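Local coordinates for periplasmic binding protein (PDB 4OVK) that probably captures a solute outside the cytoplasmic membrane and delivers it to an ABC transporter, as a periplasmic-type solute-binding protein, at residues K64-A68 against S69-T73; K311-N315 against T316-Y320; N321-D324 against S325-N328. All coordinates share one frame; numbering follows the deposited sequence. Where two conformers were deposited one is given.

Contact 1 (K64-A68 against S69-T73)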
loop_
_atom_site.group_PDB
_atom_site.type_symbol
_atom_site.label_atom_id
_atom_site.label_comp_id
_atom_site.label_asym_id
_atom_site.label_seq_id
_atom_site.Cartn_x
_atom_site.Cartn_y
_atom_site.Cartn_z
ATOM N N LYS A 64 -10.910 5.800 7.571
ATOM C CA LYS A 64 -10.440 5.022 8.715
ATOM C C LYS A 64 -8.905 4.934 8.708
ATOM O O LYS A 64 -8.249 5.261 9.700
ATOM C CB LYS A 64 -11.040 3.624 8.695
ATOM C CG LYS A 64 -10.733 2.808 9.941
ATOM C CD LYS A 64 -11.007 1.329 9.726
ATOM C CE LYS A 64 -12.318 1.102 9.006
ATOM N NZ LYS A 64 -12.497 -0.307 8.556
ATOM N N SER A 65 -8.343 4.485 7.587
ATOM C CA SER A 65 -6.878 4.364 7.440
ATOM C C SER A 65 -6.161 5.703 7.637
ATOM O O SER A 65 -5.131 5.766 8.311
ATOM C CB SER A 65 -6.514 3.752 6.088
ATOM O OG SER A 65 -5.103 3.716 5.909
ATOM N N TYR A 66 -6.704 6.762 7.037
ATOM C CA TYR A 66 -6.187 8.119 7.213
ATOM C C TYR A 66 -6.022 8.504 8.697
ATOM O O TYR A 66 -4.981 9.054 9.080
ATOM C CB TYR A 66 -7.102 9.098 6.467
ATOM C CG TYR A 66 -7.039 10.535 6.880
ATOM C CD1 TYR A 66 -6.122 11.408 6.300
ATOM C CD2 TYR A 66 -7.918 11.040 7.834
ATOM C CE1 TYR A 66 -6.082 12.749 6.662
ATOM C CE2 TYR A 66 -7.892 12.370 8.197
ATOM C CZ TYR A 66 -6.976 13.225 7.618
ATOM O OH TYR A 66 -6.990 14.549 7.994
ATOM N N GLU A 67 -7.033 8.200 9.517
ATOM C CA GLU A 67 -7.034 8.589 10.910
ATOM C C GLU A 67 -5.905 7.882 11.657
ATOM O O GLU A 67 -5.398 8.411 12.641
ATOM C CB GLU A 67 -8.373 8.269 11.599
ATOM C CG GLU A 67 -9.600 9.012 11.073
ATOM C CD GLU A 67 -9.575 10.516 11.269
ATOM O OE1 GLU A 67 -8.741 11.043 12.033
ATOM O OE2 GLU A 67 -10.424 11.187 10.654
ATOM N N ALA A 68 -5.522 6.698 11.184
ATOM C CA ALA A 68 -4.535 5.847 11.872
ATOM C C ALA A 68 -3.096 6.034 11.395
ATOM O O ALA A 68 -2.184 5.379 11.907
ATOM C CB ALA A 68 -4.918 4.388 11.695
ATOM N N SER A 69 -2.877 6.900 10.419
ATOM C CA SER A 69 -1.561 7.013 9.816
ATOM C C SER A 69 -1.051 8.440 9.790
ATOM O O SER A 69 -1.770 9.388 10.126
ATOM C CB SER A 69 -1.596 6.451 8.392
ATOM O OG SER A 69 -2.264 7.342 7.523
ATOM N N ILE A 70 0.201 8.567 9.363
ATOM C CA ILE A 70 0.873 9.861 9.166
ATOM C C ILE A 70 0.119 10.742 8.160
ATOM O O ILE A 70 0.256 11.960 8.170
ATOM C CB ILE A 70 2.342 9.653 8.688
ATOM C CG1 ILE A 70 3.150 10.962 8.691
ATOM C CG2 ILE A 70 2.403 9.057 7.279
ATOM C CD1 ILE A 70 3.733 11.334 10.030
ATOM N N PHE A 71 -0.702 10.114 7.317
ATOM C CA PHE A 71 -1.570 10.834 6.371
ATOM C C PHE A 71 -2.336 11.961 7.085
ATOM O O PHE A 71 -2.465 13.077 6.559
ATOM C CB PHE A 71 -2.556 9.821 5.722
ATOM C CG PHE A 71 -3.148 10.247 4.398
ATOM C CD1 PHE A 71 -2.847 11.466 3.789
ATOM C CD2 PHE A 71 -4.028 9.392 3.757
ATOM C CE1 PHE A 71 -3.415 11.806 2.578
ATOM C CE2 PHE A 71 -4.593 9.727 2.544
ATOM C CZ PHE A 71 -4.292 10.939 1.960
ATOM N N LYS A 72 -2.833 11.684 8.284
ATOM C CA LYS A 72 -3.572 12.695 9.064
ATOM C C LYS A 72 -2.736 13.955 9.328
ATOM O O LYS A 72 -3.249 15.069 9.284
ATOM C CB LYS A 72 -4.067 12.133 10.401
ATOM C CG LYS A 72 -4.986 13.102 11.138
ATOM C CD LYS A 72 -5.685 12.444 12.310
ATOM C CE LYS A 72 -6.515 13.450 13.098
ATOM N NZ LYS A 72 -7.669 13.993 12.322
ATOM N N THR A 73 -1.445 13.774 9.570
ATOM C CA THR A 73 -0.532 14.899 9.772
ATOM C C THR A 73 -0.236 15.634 8.479
ATOM O O THR A 73 -0.230 16.868 8.450
ATOM C CB THR A 73 0.791 14.413 10.360
ATOM O OG1 THR A 73 0.524 13.780 11.606
ATOM C CG2 THR A 73 1.751 15.563 10.578
HETATM O O HOH W 1 -4.090 6.091 5.163
HETATM O O HOH W 2 -7.208 16.240 10.795
HETATM O O HOH W 3 -2.853 9.398 12.809
#
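A local contact round a turn joins Tyr-66 and Glu-67, near the end of helix 60-67, to Phe-71 and Lys-72 at the start of helix 71-74; both helices follow strand 55-57, an outermost strand of the parallel sheet 55-57/34-36/104-108/125-128. The two aromatic rings meet in a T-shaped stack: the edge of Tyr-66 is turned to the face of Phe-71, with planes at 76° and centroids 5.4 Å apart. Tyr-66 CD1 does the touching, 3.7 Å from Phe-71 CG and offset toward the rim of that ring. Tyr-66 reaches it because its CG lies roughly opposite the backbone N (chi1 160°). One face of the same tyrosine ring is covered by Lys-72 CB, and the lysine chain crosses the ring at about a right angle. Beyond the ring, Lys-72 runs extended until a bend at chi4 (66°) brings NZ to Glu-67 OE1, 3.2 Å away, in a salt bridge on the syn lone pair of the carboxylate. Glu-79 forms a second salt bridge with this ammonium, and a water links NZ to Tyr-66 OH, which is also bonded to Ala-75 O. On the backbone, Ser-69 N bonds Tyr-66 O at 3.3 Å, well above the carbonyl plane. In the conformer described, Ser-69 OG accepts from Phe-71 N at 3.2 Å, while a water joins it to Ser-65 OG. A further water donates to both Glu-67 O and Ser-69 O, bridging the two carbonyls across the turn. Tyr-46 meets Phe-71 in another edge-to-face pair, and Leu-78 packs on both rings. The whole is a tight turn between consecutive helices, the second led in by a serine capping bond, in a periplasmic-binding-protein fold with two parallel sheets.

Contact 2 (K311-N315 against T316-Y320); sequences KQFYN and TFYHY
Tyr-314 O accepts two backbone bonds, from Tyr-318 N at 3.0 Å and Tyr-320 N at 3.2 Å, which arrive from opposite faces of its carbonyl plane. The doubled acceptor lies in the last turn of helix 306-318, where the winding widens into a pi-type turn and His-319 is the first residue to leave helical geometry, with positive phi (54°). One residue earlier the bond is still regular, with Phe-317 N on Phe-313 O at 2.9 Å. Four side chains form an aromatic cluster. Phe-317 directs its edge to the face of Phe-313, CD2 lying 3.5 Å above the ring plane over its centre. Tyr-318, with CG beside its backbone N (chi1 -49°), meets two rings: its CD2-CE2 edge drives into the face of Tyr-314, planes at 78°, and its own face receives the edge of Phe-313 in an offset edge-to-face pair. Its OH bonds Glu-284. On the more exposed flank, a water donates to both Asn-315 OD1 and Thr-316 OG1, while Asn-315 ND2 bonds Asn-321 OD1. Phe-313 and Phe-317 pack on helix 150-170, whereas Tyr-314, Tyr-318 and Tyr-320 face Leu-74 of helix 71-74.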
loop_
_atom_site.group_PDB
_atom_site.type_symbol
_atom_site.label_atom_id
_atom_site.label_comp_id
_atom_site.label_asym_id
_atom_site.label_seq_id
_atom_site.Cartn_x
_atom_site.Cartn_y
_atom_site.Cartn_z
ATOM N N LYS A 311 12.948 10.014 4.132
ATOM C CA LYS A 311 12.925 11.470 4.262
ATOM C C LYS A 311 12.907 12.153 2.897
ATOM O O LYS A 311 12.149 13.108 2.685
ATOM C CB LYS A 311 14.105 11.977 5.073
ATOM C CG LYS A 311 13.999 11.591 6.540
ATOM C CD LYS A 311 15.302 11.819 7.282
ATOM C CE LYS A 311 15.559 13.292 7.478
ATOM N NZ LYS A 311 16.665 13.490 8.448
ATOM N N GLN A 312 13.740 11.661 1.984
ATOM C CA GLN A 312 13.818 12.222 0.639
ATOM C C GLN A 312 12.472 12.119 -0.073
ATOM O O GLN A 312 12.035 13.097 -0.687
ATOM C CB GLN A 312 14.895 11.527 -0.185
ATOM C CG GLN A 312 15.018 12.030 -1.609
ATOM C CD GLN A 312 15.960 11.165 -2.437
ATOM O OE1 GLN A 312 15.633 10.032 -2.815
ATOM N NE2 GLN A 312 17.127 11.693 -2.720
ATOM N N PHE A 313 11.840 10.954 0.017
ATOM C CA PHE A 313 10.543 10.723 -0.637
ATOM C C PHE A 313 9.475 11.702 -0.104
ATOM O O PHE A 313 8.799 12.378 -0.887
ATOM C CB PHE A 313 10.101 9.282 -0.436
ATOM C CG PHE A 313 8.892 8.894 -1.250
ATOM C CD1 PHE A 313 7.609 9.193 -0.809
ATOM C CD2 PHE A 313 9.044 8.225 -2.453
ATOM C CE1 PHE A 313 6.497 8.809 -1.554
ATOM C CE2 PHE A 313 7.944 7.865 -3.206
ATOM C CZ PHE A 313 6.674 8.172 -2.760
ATOM N N TYR A 314 9.360 11.815 1.221
ATOM C CA TYR A 314 8.358 12.705 1.840
ATOM C C TYR A 314 8.644 14.165 1.492
ATOM O O TYR A 314 7.740 14.934 1.198
ATOM C CB TYR A 314 8.280 12.473 3.369
ATOM C CG TYR A 314 7.347 11.324 3.716
ATOM C CD1 TYR A 314 7.533 10.055 3.163
ATOM C CD2 TYR A 314 6.282 11.502 4.579
ATOM C CE1 TYR A 314 6.657 9.024 3.416
ATOM C CE2 TYR A 314 5.382 10.472 4.837
ATOM C CZ TYR A 314 5.575 9.236 4.267
ATOM O OH TYR A 314 4.680 8.215 4.501
ATOM N N ASN A 315 9.916 14.553 1.510
ATOM C CA ASN A 315 10.285 15.923 1.135
ATOM C C ASN A 315 9.959 16.225 -0.335
ATOM O O ASN A 315 9.388 17.283 -0.658
ATOM C CB ASN A 315 11.779 16.187 1.407
ATOM C CG ASN A 315 12.219 17.531 0.871
ATOM O OD1 ASN A 315 12.704 17.645 -0.260
ATOM N ND2 ASN A 315 12.003 18.569 1.661
ATOM N N THR A 316 10.306 15.298 -1.218
ATOM C CA THR A 316 10.177 15.528 -2.672
ATOM C C THR A 316 8.719 15.559 -3.104
ATOM O O THR A 316 8.282 16.479 -3.819
ATOM C CB THR A 316 10.938 14.439 -3.452
ATOM O OG1 THR A 316 12.338 14.553 -3.177
ATOM C CG2 THR A 316 10.728 14.563 -4.967
ATOM N N PHE A 317 7.963 14.581 -2.650
ATOM C CA PHE A 317 6.611 14.388 -3.155
ATOM C C PHE A 317 5.515 15.041 -2.311
ATOM O O PHE A 317 4.485 15.478 -2.855
ATOM C CB PHE A 317 6.356 12.895 -3.393
ATOM C CG PHE A 317 7.244 12.313 -4.453
ATOM C CD1 PHE A 317 7.153 12.752 -5.776
ATOM C CD2 PHE A 317 8.184 11.355 -4.142
ATOM C CE1 PHE A 317 7.982 12.238 -6.753
ATOM C CE2 PHE A 317 9.007 10.822 -5.122
ATOM C CZ PHE A 317 8.902 11.258 -6.434
ATOM N N TYR A 318 5.728 15.140 -1.002
ATOM C CA TYR A 318 4.703 15.677 -0.105
ATOM C C TYR A 318 5.089 17.042 0.494
ATOM O O TYR A 318 4.282 17.651 1.192
ATOM C CB TYR A 318 4.423 14.724 1.050
ATOM C CG TYR A 318 4.182 13.271 0.721
ATOM C CD1 TYR A 318 3.586 12.870 -0.464
ATOM C CD2 TYR A 318 4.508 12.286 1.636
ATOM C CE1 TYR A 318 3.350 11.532 -0.735
ATOM C CE2 TYR A 318 4.269 10.953 1.381
ATOM C CZ TYR A 318 3.674 10.576 0.195
ATOM O OH TYR A 318 3.436 9.250 -0.071
ATOM N N HIS A 319 6.315 17.510 0.248
ATOM C CA HIS A 319 6.824 18.745 0.842
ATOM C C HIS A 319 6.687 18.701 2.345
ATOM O O HIS A 319 6.245 19.667 2.969
ATOM C CB HIS A 319 6.124 19.996 0.277
ATOM C CG HIS A 319 6.209 20.078 -1.205
ATOM N ND1 HIS A 319 7.392 20.333 -1.860
ATOM C CD2 HIS A 319 5.285 19.857 -2.167
ATOM C CE1 HIS A 319 7.184 20.292 -3.164
ATOM N NE2 HIS A 319 5.916 19.995 -3.374
ATOM N N TYR A 320 7.057 17.558 2.917
ATOM C CA TYR A 320 6.952 17.354 4.353
ATOM C C TYR A 320 8.263 16.755 4.830
ATOM O O TYR A 320 8.743 15.773 4.259
ATOM C CB TYR A 320 5.788 16.415 4.711
ATOM C CG TYR A 320 5.501 16.367 6.204
ATOM C CD1 TYR A 320 4.687 17.329 6.803
ATOM C CD2 TYR A 320 6.059 15.383 7.023
ATOM C CE1 TYR A 320 4.444 17.320 8.151
ATOM C CE2 TYR A 320 5.802 15.367 8.389
ATOM C CZ TYR A 320 4.990 16.329 8.944
ATOM O OH TYR A 320 4.731 16.342 10.305
HETATM O O HOH W 4 10.875 14.048 5.039
HETATM O O HOH W 5 14.220 15.510 -1.222
#

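Contact 3 (N321-D324 against S325-N328); sequences NLTD and SEIN
Thr-323 and Glu-326 hold each other by reciprocal side-chain-to-backbone bonds. Glu-326 OE1 accepts from Thr-323 N at 3.0 Å in an almost straight bond (171°), met on the anti side of the carboxylate, 18° out of its plane. In return Thr-323 OG1 accepts from Glu-326 N at 3.1 Å. The hydroxyl can do so because chi1 of 64° places OG1 between the backbone N and the carbonyl carbon, facing the first turn of the helix, while the glutamate runs extended beyond CG, carrying its carboxylate back to the backbone N of Thr-323. A water donating to Glu-326 OE1 takes the network two residues back along the loop, to Asn-321 O. Glu-326 OE2 serves a different partner, the hydroxyl of Tyr-320, so the two oxygens of the carboxylate are divided between the helix start and the preceding loop; these bonds would tend to hold the group in one rotation. Behind the cap, regular helical bonds begin with Ile-327 N on Thr-323 O at 3.0 Å and Asn-328 N on Asp-324 O at 2.9 Å. Ile-327 CG1 comes within 3.3 Å of Thr-323 O and also touches Leu-322 CB at 3.9 Å, the two side chains slanting across one another. Leu-322 CD2 rests on Glu-326 CB. The buried Leu-322 continues onto Leu-310 and Tyr-314, and Ile-327 onto Arg-307 and Lys-311, which seats the new helix against helix 306-318. The pattern is a textbook capping box, with Thr-323 as the N-cap of helix 324-331, joined by a hydrophobic staple between Leu-322 and Ile-327.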
loop_
_atom_site.group_PDB
_atom_site.type_symbol
_atom_site.label_atom_id
_atom_site.label_comp_id
_atom_site.label_asym_id
_atom_site.label_seq_id
_atom_site.Cartn_x
_atom_site.Cartn_y
_atom_site.Cartn_z
ATOM N N ASN A 321 8.835 17.369 5.860
ATOM C CA ASN A 321 10.093 16.909 6.454
ATOM C C ASN A 321 9.846 16.146 7.752
ATOM O O ASN A 321 9.551 16.732 8.805
ATOM C CB ASN A 321 11.022 18.100 6.669
ATOM C CG ASN A 321 11.458 18.735 5.365
ATOM O OD1 ASN A 321 11.659 18.044 4.363
ATOM N ND2 ASN A 321 11.623 20.059 5.368
ATOM N N LEU A 322 9.965 14.832 7.653
ATOM C CA LEU A 322 9.766 13.922 8.777
ATOM C C LEU A 322 10.754 14.139 9.926
ATOM O O LEU A 322 11.961 14.291 9.702
ATOM C CB LEU A 322 9.879 12.494 8.289
ATOM C CG LEU A 322 8.793 11.949 7.353
ATOM C CD1 LEU A 322 9.224 10.636 6.726
ATOM C CD2 LEU A 322 7.456 11.816 8.073
ATOM N N THR A 323 10.238 14.139 11.152
ATOM C CA THR A 323 11.089 14.123 12.348
ATOM C C THR A 323 11.523 12.695 12.632
ATOM O O THR A 323 10.953 11.734 12.108
ATOM C CB THR A 323 10.331 14.621 13.585
ATOM O OG1 THR A 323 9.252 13.719 13.876
ATOM C CG2 THR A 323 9.771 16.031 13.342
ATOM N N ASP A 324 12.525 12.552 13.493
ATOM C CA ASP A 324 12.926 11.226 13.964
ATOM C C ASP A 324 11.796 10.437 14.633
ATOM O O ASP A 324 11.687 9.235 14.410
ATOM C CB ASP A 324 14.137 11.338 14.884
ATOM C CG ASP A 324 15.391 11.743 14.132
ATOM O OD1 ASP A 324 15.370 11.694 12.883
ATOM O OD2 ASP A 324 16.395 12.102 14.781
ATOM N N SER A 325 10.962 11.105 15.431
ATOM C CA SER A 325 9.814 10.443 16.060
ATOM C C SER A 325 8.853 9.883 15.018
ATOM O O SER A 325 8.396 8.753 15.144
ATOM C CB SER A 325 9.052 11.401 16.979
ATOM O OG SER A 325 9.859 11.807 18.065
ATOM N N GLU A 326 8.553 10.678 13.990
ATOM C CA GLU A 326 7.638 10.243 12.932
ATOM C C GLU A 326 8.221 9.043 12.168
ATOM O O GLU A 326 7.507 8.107 11.837
ATOM C CB GLU A 326 7.294 11.403 11.984
ATOM C CG GLU A 326 6.391 12.463 12.625
ATOM C CD GLU A 326 6.285 13.744 11.811
ATOM O OE1 GLU A 326 7.287 14.130 11.168
ATOM O OE2 GLU A 326 5.199 14.385 11.836
ATOM N N ILE A 327 9.525 9.062 11.918
ATOM C CA ILE A 327 10.178 7.941 11.247
ATOM C C ILE A 327 10.112 6.683 12.119
ATOM O O ILE A 327 9.870 5.592 11.614
ATOM C CB ILE A 327 11.639 8.283 10.884
ATOM C CG1 ILE A 327 11.658 9.402 9.831
ATOM C CG2 ILE A 327 12.394 7.045 10.404
ATOM C CD1 ILE A 327 12.972 10.137 9.751
ATOM N N ASN A 328 10.296 6.840 13.426
ATOM C CA ASN A 328 10.197 5.697 14.349
ATOM C C ASN A 328 8.806 5.062 14.244
ATOM O O ASN A 328 8.671 3.853 14.187
ATOM C CB ASN A 328 10.458 6.141 15.792
ATOM C CG ASN A 328 10.581 4.978 16.771
ATOM O OD1 ASN A 328 9.948 3.935 16.635
ATOM N ND2 ASN A 328 11.415 5.166 17.771
HETATM O O HOH W 6 7.815 16.983 10.766
#

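In the fold
From the N terminus, contact 1 comes first, turning the chain between helices 60-67 and 71-74. Contacts 2 and 3 follow much later: contact 2 lies at the end of helix 306-318, contact 3 opens helix 324-331. All three are in series, none enclosing or crossing another. In space they converge. Ile-70 and Thr-73 of contact 1 pack against Tyr-314 and Tyr-320 of contact 2 and against Glu-326 of contact 3. Contacts 2 and 3, with centres about 12 Å apart, are joined by the short loop between their two helices. Helices 306-318 and 324-331 are thereby tied to the early helical turn.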